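Local coordinates for protein polycyclic ketone monooxygenase (Myceliophthora thermophila, PDB 5MQ6) that uses FAD and NADPH to insert one oxygen atom beside a ketone carbonyl, turning bulky polycyclic and other ketones into esters or lactones, at residues Asp337-Thr341 with Asp342-Glu346; Asp354-Thr357 with Glu358-Ala361. All blocks are in the same frame, centred on the assembly; numbering follows the deposited sequence.

How the interactions relate
Interaction 1 closes helix 328-340, and interaction 2 follows further along the loop that leads to helix 363-366. Their centres are about 9 Å apart and they pack directly. Leu340 joins them: its CD2 lies 3.3 Å from Trp356 O and 3.8 Å from Met359 CG, while Tyr339 CB comes within 3.7 Å of Thr357 CA. Interaction 2 is the nearer to the cofactors. The Trp356 side chain is about 6 Å from the bound FAD and about 7 Å from NADPH, against about 9 Å and 12 Å for the Leu340 side chain. The helix end thus backs the tryptophan that stands beside the FAD site.

Interaction 1 of 2, residues Asp337-Thr341 with Asp342-Glu346; sequences DSYLT and DAAEE
Ala344 CB sits over one face of the Tyr339 ring, 3.7 Å from the ring centroid and 24° off its normal, a CH-pi contact displaced toward the rim, with CE1 the nearest ring atom. The phenol is steadied at its far end, where OH is hydrogen-bonded to Gln348 NE2. The chain folds back onto the ring through a Schellman motif that ends helix 328-340. Ala343 N reaches back five residues to Ser338 O in a 2.7 Å hydrogen bond, meeting the oxygen almost head-on. Inside this loop Asp342 N makes a weak bond of 3.5 Å to Tyr339 O. The turn needs one residue of left-handed backbone, and Asp342 supplies it with a phi of 58°. Its carboxylate turns away from the helix end: OD1 forms a salt bridge with Arg370 and OD2 a hydrogen bond with His371.

Thr341 stitches the last turn from within. With chi1 at 55°, OG1 is tucked between its own N and carbonyl carbon, from where it bonds to Asp337 O at 2.9 Å, tilted from the carbonyl plane. Thr341 N reaches the same oxygen at 3.0 Å, giving Asp337 O two donors. A valine here would probably leave Asp337 O with the backbone N-H alone of these two, and the side chain with no bond to hold it against the helix end. Ser338 OG lies 4.0 Å from Ala344 CB and bonds to Asn335 O and Gln348 NE2. Beside the Schellman bond, Thr341 OG1 also meets the methyl that follows the turn, lying 3.5 Å from Ala343 CB.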
loop_
_atom_site.group_PDB
_atom_site.type_symbol
_atom_site.label_atom_id
_atom_site.label_comp_id
_atom_site.label_asym_id
_atom_site.label_seq_id
_atom_site.Cartn_x
_atom_site.Cartn_y
_atom_site.Cartn_z
ATOM N N ASP A 337 -15.581 -7.083 -1.142
ATOM C CA ASP A 337 -14.773 -7.663 -0.123
ATOM C C ASP A 337 -15.378 -8.966 0.432
ATOM O O ASP A 337 -14.625 -9.741 1.043
ATOM C CB ASP A 337 -14.614 -6.680 1.044
ATOM C CG ASP A 337 -13.337 -6.920 1.828
ATOM O OD1 ASP A 337 -12.224 -6.963 1.167
ATOM O OD2 ASP A 337 -13.449 -7.026 3.105
ATOM N N SER A 338 -16.704 -9.194 0.292
ATOM C CA SER A 338 -17.305 -10.433 0.769
ATOM C C SER A 338 -16.744 -11.627 0.066
ATOM O O SER A 338 -16.710 -12.695 0.673
ATOM C CB SER A 338 -18.821 -10.424 0.653
ATOM O OG SER A 338 -19.296 -10.455 -0.766
ATOM N N TYR A 339 -16.229 -11.457 -1.170
ATOM C CA TYR A 339 -15.645 -12.588 -1.900
ATOM C C TYR A 339 -14.241 -12.891 -1.412
ATOM O O TYR A 339 -13.810 -14.016 -1.378
ATOM C CB TYR A 339 -15.649 -12.271 -3.428
ATOM C CG TYR A 339 -17.050 -12.311 -3.975
ATOM C CD1 TYR A 339 -17.677 -13.547 -4.347
ATOM C CD2 TYR A 339 -17.820 -11.188 -3.987
ATOM C CE1 TYR A 339 -19.035 -13.575 -4.770
ATOM C CE2 TYR A 339 -19.135 -11.204 -4.405
ATOM C CZ TYR A 339 -19.762 -12.382 -4.792
ATOM O OH TYR A 339 -21.090 -12.265 -5.171
ATOM N N LEU A 340 -13.516 -11.866 -1.039
ATOM C CA LEU A 340 -12.167 -11.990 -0.582
ATOM C C LEU A 340 -12.046 -12.401 0.867
ATOM O O LEU A 340 -10.992 -12.891 1.280
ATOM C CB LEU A 340 -11.418 -10.622 -0.792
ATOM C CG LEU A 340 -11.262 -10.376 -2.266
ATOM C CD1 LEU A 340 -11.109 -8.870 -2.604
ATOM C CD2 LEU A 340 -10.133 -11.244 -2.836
ATOM N N THR A 341 -13.115 -12.230 1.639
ATOM C CA THR A 341 -13.136 -12.678 3.042
ATOM C C THR A 341 -13.874 -14.041 3.138
ATOM O O THR A 341 -14.201 -14.546 4.219
ATOM C CB THR A 341 -13.815 -11.637 3.943
ATOM O OG1 THR A 341 -15.137 -11.308 3.472
ATOM C CG2 THR A 341 -13.036 -10.412 3.987
ATOM N N ASP A 342 -14.140 -14.643 2.013
ATOM C CA ASP A 342 -14.804 -15.972 1.974
ATOM C C ASP A 342 -16.160 -15.882 2.690
ATOM O O ASP A 342 -16.504 -16.691 3.576
ATOM C CB ASP A 342 -13.860 -17.048 2.499
ATOM C CG ASP A 342 -14.413 -18.484 2.359
ATOM O OD1 ASP A 342 -15.197 -18.727 1.422
ATOM O OD2 ASP A 342 -14.033 -19.387 3.179
ATOM N N ALA A 343 -16.913 -14.848 2.334
ATOM C CA ALA A 343 -18.166 -14.547 3.005
ATOM C C ALA A 343 -19.320 -14.271 2.078
ATOM O O ALA A 343 -20.324 -13.808 2.553
ATOM C CB ALA A 343 -17.966 -13.375 3.912
ATOM N N ALA A 344 -19.220 -14.558 0.789
ATOM C CA ALA A 344 -20.290 -14.195 -0.114
ATOM C C ALA A 344 -21.477 -15.125 0.186
ATOM O O ALA A 344 -21.307 -16.334 0.194
ATOM C CB ALA A 344 -19.844 -14.300 -1.573
ATOM N N GLU A 345 -22.639 -14.540 0.491
ATOM C CA GLU A 345 -23.862 -15.343 0.706
ATOM C C GLU A 345 -24.514 -15.905 -0.581
ATOM O O GLU A 345 -24.308 -15.367 -1.678
ATOM C CB GLU A 345 -24.849 -14.540 1.523
ATOM C CG GLU A 345 -24.630 -14.742 3.030
ATOM C CD GLU A 345 -24.782 -13.469 3.844
ATOM O OE1 GLU A 345 -24.258 -13.456 4.992
ATOM O OE2 GLU A 345 -25.395 -12.484 3.348
ATOM N N GLU A 346 -25.353 -16.940 -0.407
ATOM C CA GLU A 346 -25.597 -18.002 -1.425
ATOM C C GLU A 346 -25.959 -17.578 -2.844
ATOM O O GLU A 346 -25.349 -18.045 -3.867
ATOM C CB GLU A 346 -26.660 -19.041 -0.952
ATOM C CG GLU A 346 -26.312 -20.471 -1.411
ATOM C CD GLU A 346 -25.808 -20.580 -2.885
ATOM O OE1 GLU A 346 -26.653 -20.454 -3.805
ATOM O OE2 GLU A 346 -24.570 -20.763 -3.149
#

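Interaction 2 of 2, residues Asp354-Thr357 with Glu358-Ala361; sequences DGWT and EMPA
The indole of Trp356 is met obliquely by the sulfur of Met359, a Met-aromatic contact with SD 5.0 Å from the centroid of the six-membered ring and CE3 as its nearest atom. Asp354 OD1 lies in the ring plane at an edge, NE1 bonds to the carbonyl of Asp133, and Phe429 meets the indole with the ring planes at about 40°. The methionine chain passes across the carbonyl oxygen of Trp356: with chi1 at 44°, CG is brought to 3.2 Å from Trp356 O, and the bend at chi3 (67°) carries CE to Gly355 O.

The backbone that carries the indole is a short 3-10 turn that begins with an Asx turn. Asp354 OD1 accepts from Trp356 N at 3.0 Å, the donor standing above the carboxylate plane. Asp354 O takes two bonds from Thr357, one from N and one from OG1 at 2.6 Å, the latter in the carbonyl plane; Asn350 is a further partner of this hydroxyl. Glu358 N makes a weak bond of 3.4 Å to Gly355 O, the i to i+3 pairing of the 3-10 turn. Past it, a water donates to Trp356 O at 2.6 Å and accepts from Met359 N at 2.9 Å, linking backbone groups three residues apart. Glu358 extends beyond CG, and its OE2 bonds to the indole nitrogens of Trp306 and Trp307.

Since Asp133 is an FAD-binding residue, the bond from Trp356 NE1 ties this loop to the FAD site and probably fixes the rotation of the indole, with the sulfur adding a polarisable contact, while the Asx turn holds the backbone from which the ring springs.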
loop_
_atom_site.group_PDB
_atom_site.type_symbol
_atom_site.label_atom_id
_atom_site.label_comp_id
_atom_site.label_asym_id
_atom_site.label_seq_id
_atom_site.Cartn_x
_atom_site.Cartn_y
_atom_site.Cartn_z
ATOM N N ASP A 354 -15.323 -9.562 -11.216
ATOM C CA ASP A 354 -14.069 -9.636 -11.879
ATOM C C ASP A 354 -13.198 -10.657 -11.201
ATOM O O ASP A 354 -13.669 -11.428 -10.359
ATOM C CB ASP A 354 -13.465 -8.211 -11.993
ATOM C CG ASP A 354 -12.810 -7.712 -10.697
ATOM O OD1 ASP A 354 -12.877 -8.389 -9.663
ATOM O OD2 ASP A 354 -12.221 -6.617 -10.756
ATOM N N GLY A 355 -11.919 -10.667 -11.552
ATOM C CA GLY A 355 -11.020 -11.672 -11.091
ATOM C C GLY A 355 -10.769 -11.745 -9.607
ATOM O O GLY A 355 -10.362 -12.784 -9.143
ATOM N N TRP A 356 -10.974 -10.621 -8.887
ATOM C CA TRP A 356 -10.860 -10.625 -7.441
ATOM C C TRP A 356 -11.935 -11.486 -6.764
ATOM O O TRP A 356 -11.749 -11.901 -5.652
ATOM C CB TRP A 356 -11.046 -9.203 -6.909
ATOM C CG TRP A 356 -9.849 -8.280 -7.115
ATOM C CD1 TRP A 356 -9.730 -7.278 -8.062
ATOM C CD2 TRP A 356 -8.677 -8.201 -6.296
ATOM N NE1 TRP A 356 -8.525 -6.589 -7.857
ATOM C CE2 TRP A 356 -7.868 -7.150 -6.798
ATOM C CE3 TRP A 356 -8.221 -8.926 -5.207
ATOM C CZ2 TRP A 356 -6.627 -6.824 -6.245
ATOM C CZ3 TRP A 356 -7.017 -8.606 -4.660
ATOM C CH2 TRP A 356 -6.212 -7.549 -5.180
ATOM N N THR A 357 -13.055 -11.736 -7.433
ATOM C CA THR A 357 -14.171 -12.489 -6.858
ATOM C C THR A 357 -14.006 -14.006 -7.021
ATOM O O THR A 357 -14.922 -14.762 -6.672
ATOM C CB THR A 357 -15.527 -11.990 -7.436
ATOM O OG1 THR A 357 -15.624 -12.300 -8.841
ATOM C CG2 THR A 357 -15.640 -10.528 -7.300
ATOM N N GLU A 358 -12.847 -14.448 -7.523
ATOM C CA GLU A 358 -12.557 -15.842 -7.823
ATOM C C GLU A 358 -11.441 -16.439 -6.985
ATOM O O GLU A 358 -10.829 -17.454 -7.373
ATOM C CB GLU A 358 -12.172 -16.020 -9.307
ATOM C CG GLU A 358 -13.306 -15.789 -10.251
ATOM C CD GLU A 358 -12.912 -15.918 -11.728
ATOM O OE1 GLU A 358 -13.467 -16.771 -12.414
ATOM O OE2 GLU A 358 -12.092 -15.194 -12.231
ATOM N N MET A 359 -11.154 -15.798 -5.862
ATOM C CA MET A 359 -10.005 -16.163 -5.033
ATOM C C MET A 359 -10.382 -16.118 -3.525
ATOM O O MET A 359 -9.835 -15.311 -2.738
ATOM C CB MET A 359 -8.842 -15.245 -5.397
ATOM C CG MET A 359 -9.182 -13.798 -5.549
ATOM S SD MET A 359 -7.637 -12.864 -5.880
ATOM C CE MET A 359 -7.190 -13.462 -7.486
ATOM N N PRO A 360 -11.323 -16.987 -3.114
ATOM C CA PRO A 360 -11.800 -17.017 -1.737
ATOM C C PRO A 360 -10.734 -17.422 -0.708
ATOM O O PRO A 360 -10.857 -17.071 0.443
ATOM C CB PRO A 360 -12.952 -18.058 -1.806
ATOM C CG PRO A 360 -12.454 -19.024 -2.874
ATOM C CD PRO A 360 -11.908 -18.076 -3.923
ATOM N N ALA A 361 -9.639 -18.042 -1.145
ATOM C CA ALA A 361 -8.509 -18.290 -0.235
ATOM C C ALA A 361 -7.693 -17.064 0.036
ATOM O O ALA A 361 -6.788 -17.110 0.911
ATOM C CB ALA A 361 -7.567 -19.384 -0.754
HETATM O O HOH W 1 -12.715 -13.844 -4.308
#